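Local coordinates for protein amphinase-2 (Rana pipiens, PDB 2P7S) that cleaves RNA as a cytotoxic endonuclease of the pancreatic ribonuclease family, acting on polymeric RNA and on dinucleotides such as CpA and UpA, at residues E57-A62 against I98-N103; Q72-T77 against N94-T99. All blocks are in the same frame, centred on the assembly; numbering follows the deposited sequence. Where two conformers were deposited one is given.

Contact 1 of 2, residues E57-A62 against I98-N103; sequences EICRRA and ITCRDN
Ile98 opens this contact from the strand side. Its CG1 is flanked by both backbone branches (chi1 64°), and this carries the CD1 methyl up against Ile58. Ile98 CD1 lies 3.6 Å from Ile58 CG2, and the two branched chains cross obliquely. The same methyl also packs on Cys59 SG. The strand alternation turns Thr99 away, where its hydroxyl bonds to Asn67. Cys100 then points back and carries the covalent link. Its SG is joined to Cys59 SG at 2.0 Å, with a torsion of -86° about the S-S bond. Ala62 CB packs on Cys100 CB at 3.9 Å, and is nearer still to Asp102 O. Arg101 turns away and reaches forward to its neighbour: Arg101 NH1 makes a 2.7 Å salt bridge to Asp102 OD2, on the anti lone pair of that oxygen. Asp102 leaves the strand with a positive phi. Asp102 CA lies 3.4 Å from Ala62 O in a bent CA-H...O contact, while its other carboxylate oxygen accepts from the backbone N of Gly64. Asn103 follows, and its CA-H points almost straight at Cys59 O, 3.6 Å from Asn103 CA. No conventional hydrogen bond crosses between 57-62 and 98-103. The disulfide, apolar side chains and CA-H...O contacts join them instead. Residues 59-62 form a type I beta turn, with Ala62 N bonded to Cys59 O. That turn lies in the loop between helix 52-56 and strand 65-69. The Cys59-Cys100 disulfide thus ties this loop covalently to the end of the long strand 86-101 in the pancreatic ribonuclease (RNase A) fold.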
# COMPACT_ATOMS: atom_id res chain seq x y z
N GLU A 57 -4.65 -1.31 12.36
CA GLU A 57 -5.42 -2.29 13.13
C GLU A 57 -5.13 -3.73 12.69
O GLU A 57 -5.31 -4.68 13.46
CB GLU A 57 -6.92 -2.03 12.99
CG GLU A 57 -7.40 -0.68 13.51
CD GLU A 57 -8.91 -0.51 13.38
OE1 GLU A 57 -9.65 -1.31 13.98
OE2 GLU A 57 -9.35 0.43 12.68
N ILE A 58 -4.70 -3.90 11.44
CA ILE A 58 -4.41 -5.23 10.92
C ILE A 58 -3.37 -5.94 11.78
O ILE A 58 -3.33 -7.17 11.86
CB ILE A 58 -3.89 -5.17 9.47
CG1 ILE A 58 -4.90 -4.46 8.57
CG2 ILE A 58 -3.63 -6.58 8.95
CD1 ILE A 58 -4.39 -4.18 7.15
N CYS A 59 -2.52 -5.16 12.44
CA CYS A 59 -1.46 -5.72 13.27
C CYS A 59 -1.73 -5.69 14.78
O CYS A 59 -0.84 -5.99 15.57
CB CYS A 59 -0.15 -4.96 13.00
SG CYS A 59 0.44 -5.00 11.27
N ARG A 60 -2.95 -5.35 15.18
CA ARG A 60 -3.26 -5.24 16.60
C ARG A 60 -2.99 -6.46 17.48
O ARG A 60 -2.87 -6.31 18.70
CB ARG A 60 -4.71 -4.78 16.81
CG ARG A 60 -5.80 -5.71 16.32
CD ARG A 60 -7.14 -5.27 16.90
NE ARG A 60 -8.28 -5.69 16.10
CZ ARG A 60 -8.62 -6.96 15.86
NH1 ARG A 60 -7.90 -7.95 16.37
NH2 ARG A 60 -9.68 -7.23 15.12
N ARG A 61 -2.89 -7.65 16.90
CA ARG A 61 -2.62 -8.83 17.72
C ARG A 61 -1.36 -9.56 17.31
O ARG A 61 -1.10 -10.67 17.78
CB ARG A 61 -3.82 -9.78 17.68
CG ARG A 61 -5.12 -9.11 18.11
CD ARG A 61 -6.03 -10.04 18.89
NE ARG A 61 -7.30 -9.40 19.23
CZ ARG A 61 -7.41 -8.27 19.92
NH1 ARG A 61 -6.33 -7.64 20.36
NH2 ARG A 61 -8.61 -7.77 20.18
N ALA A 62 -0.57 -8.94 16.44
CA ALA A 62 0.66 -9.54 15.96
C ALA A 62 1.86 -9.34 16.88
O ALA A 62 2.04 -8.27 17.48
CB ALA A 62 0.99 -9.00 14.57
N ILE A 98 -0.03 -8.20 4.68
CA ILE A 98 1.08 -7.33 5.02
C ILE A 98 1.98 -7.98 6.06
O ILE A 98 1.60 -8.95 6.71
CB ILE A 98 0.58 -5.98 5.61
CG1 ILE A 98 -0.16 -6.23 6.92
CG2 ILE A 98 -0.33 -5.27 4.62
CD1 ILE A 98 -0.65 -4.97 7.61
N THR A 99 3.18 -7.44 6.20
CA THR A 99 4.11 -7.94 7.21
C THR A 99 4.00 -6.93 8.34
O THR A 99 4.01 -5.72 8.10
CB THR A 99 5.57 -7.95 6.73
OG1 THR A 99 5.68 -8.69 5.52
CG2 THR A 99 6.47 -8.58 7.79
N CYS A 100 3.86 -7.43 9.56
CA CYS A 100 3.76 -6.59 10.73
C CYS A 100 5.04 -6.71 11.53
O CYS A 100 5.71 -7.75 11.49
CB CYS A 100 2.62 -7.05 11.65
SG CYS A 100 0.92 -6.96 11.02
N ARG A 101 5.38 -5.65 12.25
CA ARG A 101 6.52 -5.65 13.16
C ARG A 101 5.74 -5.30 14.41
O ARG A 101 5.49 -4.13 14.69
CB ARG A 101 7.52 -4.54 12.81
CG ARG A 101 8.87 -4.66 13.55
CD ARG A 101 8.75 -4.28 15.02
NE ARG A 101 8.50 -2.85 15.18
CZ ARG A 101 8.19 -2.27 16.34
NH1 ARG A 101 8.08 -3.00 17.44
NH2 ARG A 101 7.98 -0.96 16.40
N ASP A 102 5.31 -6.33 15.14
CA ASP A 102 4.48 -6.14 16.32
C ASP A 102 3.19 -5.42 15.88
O ASP A 102 2.46 -5.93 15.03
CB ASP A 102 5.23 -5.34 17.39
CG ASP A 102 6.42 -6.10 17.97
OD1 ASP A 102 6.23 -7.26 18.40
OD2 ASP A 102 7.54 -5.55 18.00
N ASN A 103 2.92 -4.24 16.42
CA ASN A 103 1.69 -3.51 16.09
C ASN A 103 1.76 -2.59 14.87
O ASN A 103 0.78 -1.90 14.56
CB ASN A 103 1.21 -2.72 17.31
CG ASN A 103 2.23 -1.69 17.79
OD1 ASN A 103 3.44 -1.96 17.85
ND2 ASN A 103 1.74 -0.50 18.15

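Contact 2 of 2, residues Q72-T77 against N94-T99; sequences QQFTLT and NFICIT
Gln73 carries the outer half of this contact. Its CB lies 3.6 Å from Asn94 O. Its CG, anti to the carbonyl carbon, sits over the centre of the Phe95 ring. This is a CH-pi contact, with Gln73 CG 3.8 Å from the Phe95 ring centroid and 9° off the ring normal. Gln73 CD lies 4.2 Å from Phe95 CE1, and the amide and ring planes are 16° apart. OE1 ends near Asn94 CA. Next to Gln73 along the chain, the backbones pair at Phe74 and Asn94. Phe74 N donates to Asn94 O at 2.8 Å, and Asn94 N returns a bond to Phe74 O at 3.1 Å. They form an antiparallel hydrogen-bonded pair in the hairpin of strands 74-83 and 86-101. Asn94 OD1 folds back to accept from Phe95 N at 2.6 Å. On the inner side Ile96 CG2 wedges between the two methyls of Leu76, 3.6 Å from Leu76 CD1. Lys113 also makes a cation-pi contact with the Phe95 ring. An alanine here removes the ring, and Gln73 would probably be held less firmly without its CH-pi face, as would Lys113 without its cation-pi partner. The chemistry is therefore divided: backbone hydrogen bonds fix the strand pairing, buried aliphatic groups pack inside, and a partly exposed aromatic ring holds a polar chain by its CH2 group.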
# COMPACT_ATOMS: atom_id res chain seq x y z
N GLN A 72 -10.80 -7.16 7.10
CA GLN A 72 -11.70 -6.30 6.35
C GLN A 72 -11.12 -6.07 4.96
O GLN A 72 -9.92 -6.25 4.75
CB GLN A 72 -11.87 -4.96 7.09
CG GLN A 72 -10.55 -4.29 7.44
CD GLN A 72 -10.75 -2.97 8.17
OE1 GLN A 72 -11.46 -2.08 7.69
NE2 GLN A 72 -10.11 -2.83 9.33
N GLN A 73 -11.97 -5.69 4.02
CA GLN A 73 -11.54 -5.43 2.65
C GLN A 73 -11.29 -3.93 2.46
O GLN A 73 -11.95 -3.11 3.08
CB GLN A 73 -12.60 -5.88 1.64
CG GLN A 73 -12.94 -7.36 1.64
CD GLN A 73 -13.87 -7.74 0.49
OE1 GLN A 73 -13.49 -7.67 -0.68
NE2 GLN A 73 -15.09 -8.14 0.82
N PHE A 74 -10.33 -3.59 1.60
CA PHE A 74 -10.03 -2.19 1.32
C PHE A 74 -10.11 -1.92 -0.18
O PHE A 74 -10.06 -2.85 -0.98
CB PHE A 74 -8.62 -1.82 1.79
CG PHE A 74 -8.40 -1.99 3.26
CD1 PHE A 74 -8.16 -3.24 3.81
CD2 PHE A 74 -8.45 -0.89 4.11
CE1 PHE A 74 -7.96 -3.40 5.18
CE2 PHE A 74 -8.26 -1.03 5.48
CZ PHE A 74 -8.01 -2.29 6.01
N THR A 75 -10.24 -0.65 -0.54
CA THR A 75 -10.28 -0.24 -1.94
C THR A 75 -8.81 -0.11 -2.32
O THR A 75 -8.07 0.66 -1.69
CB THR A 75 -10.98 1.11 -2.11
OG1 THR A 75 -12.31 1.02 -1.60
CG2 THR A 75 -11.03 1.51 -3.58
N LEU A 76 -8.38 -0.84 -3.35
CA LEU A 76 -6.98 -0.85 -3.76
C LEU A 76 -6.68 -0.49 -5.21
O LEU A 76 -7.30 -1.02 -6.13
CB LEU A 76 -6.41 -2.25 -3.53
CG LEU A 76 -6.60 -2.87 -2.15
CD1 LEU A 76 -6.36 -4.36 -2.24
CD2 LEU A 76 -5.65 -2.22 -1.16
N THR A 77 -5.71 0.40 -5.40
CA THR A 77 -5.28 0.79 -6.74
C THR A 77 -3.88 0.22 -6.95
O THR A 77 -2.97 0.48 -6.17
CB THR A 77 -5.22 2.31 -6.91
OG1 THR A 77 -6.55 2.84 -6.90
CG2 THR A 77 -4.54 2.67 -8.22
N ASN A 94 -10.51 -5.79 -1.90
CA ASN A 94 -10.07 -7.11 -1.48
C ASN A 94 -9.37 -6.97 -0.14
O ASN A 94 -9.21 -5.86 0.37
CB ASN A 94 -9.08 -7.66 -2.51
CG ASN A 94 -8.96 -9.17 -2.47
OD1 ASN A 94 -9.36 -9.82 -1.50
ND2 ASN A 94 -8.40 -9.75 -3.53
N PHE A 95 -8.98 -8.10 0.43
CA PHE A 95 -8.26 -8.08 1.69
C PHE A 95 -6.82 -7.86 1.25
O PHE A 95 -6.52 -7.89 0.05
CB PHE A 95 -8.36 -9.43 2.41
CG PHE A 95 -9.75 -9.98 2.50
CD1 PHE A 95 -10.33 -10.63 1.41
CD2 PHE A 95 -10.49 -9.86 3.67
CE1 PHE A 95 -11.63 -11.14 1.49
CE2 PHE A 95 -11.78 -10.36 3.77
CZ PHE A 95 -12.35 -11.00 2.67
N ILE A 96 -5.94 -7.62 2.21
CA ILE A 96 -4.54 -7.44 1.88
C ILE A 96 -3.69 -8.25 2.83
O ILE A 96 -4.13 -8.61 3.93
CB ILE A 96 -4.11 -5.95 1.95
CG1 ILE A 96 -4.32 -5.40 3.36
CG2 ILE A 96 -4.88 -5.15 0.92
CD1 ILE A 96 -3.84 -3.95 3.54
N CYS A 97 -2.48 -8.57 2.39
CA CYS A 97 -1.54 -9.34 3.18
C CYS A 97 -0.35 -8.44 3.41
O CYS A 97 0.28 -7.97 2.46
CB CYS A 97 -1.12 -10.61 2.42
SG CYS A 97 0.20 -11.52 3.29
N ILE A 98 -0.03 -8.20 4.68
CA ILE A 98 1.08 -7.33 5.02
C ILE A 98 1.98 -7.98 6.06
O ILE A 98 1.60 -8.95 6.71
CB ILE A 98 0.58 -5.98 5.61
CG1 ILE A 98 -0.16 -6.23 6.92
CG2 ILE A 98 -0.33 -5.27 4.62
CD1 ILE A 98 -0.65 -4.97 7.61
N THR A 99 3.18 -7.44 6.20
CA THR A 99 4.11 -7.94 7.21
C THR A 99 4.00 -6.93 8.34
O THR A 99 4.01 -5.72 8.10
CB THR A 99 5.57 -7.95 6.73
OG1 THR A 99 5.68 -8.69 5.52
CG2 THR A 99 6.47 -8.58 7.79

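In the fold
Contacts 1 and 2 share strand 86-101, with their centres 14 Å apart. Along the chain the order is 57-62, 72-77 and then 94-103, where the second segments of both contacts overlap at Ile98 and Thr99. Contact 2 pairs this strand with its hairpin neighbour 74-83. Contact 1 joins its far end to the loop after helix 52-56. The two touch through Ile58 CD1, which packs on Ile96 CD1 and Phe74 CE1. Ile58 of the loop thus packs against both strands of the hairpin. The side chain of Ile98 is about 6 Å from that of His107, the probable proton donor, and about 7 Å from that of His15, the probable acceptor, so contact 1 probably lies close to the active site.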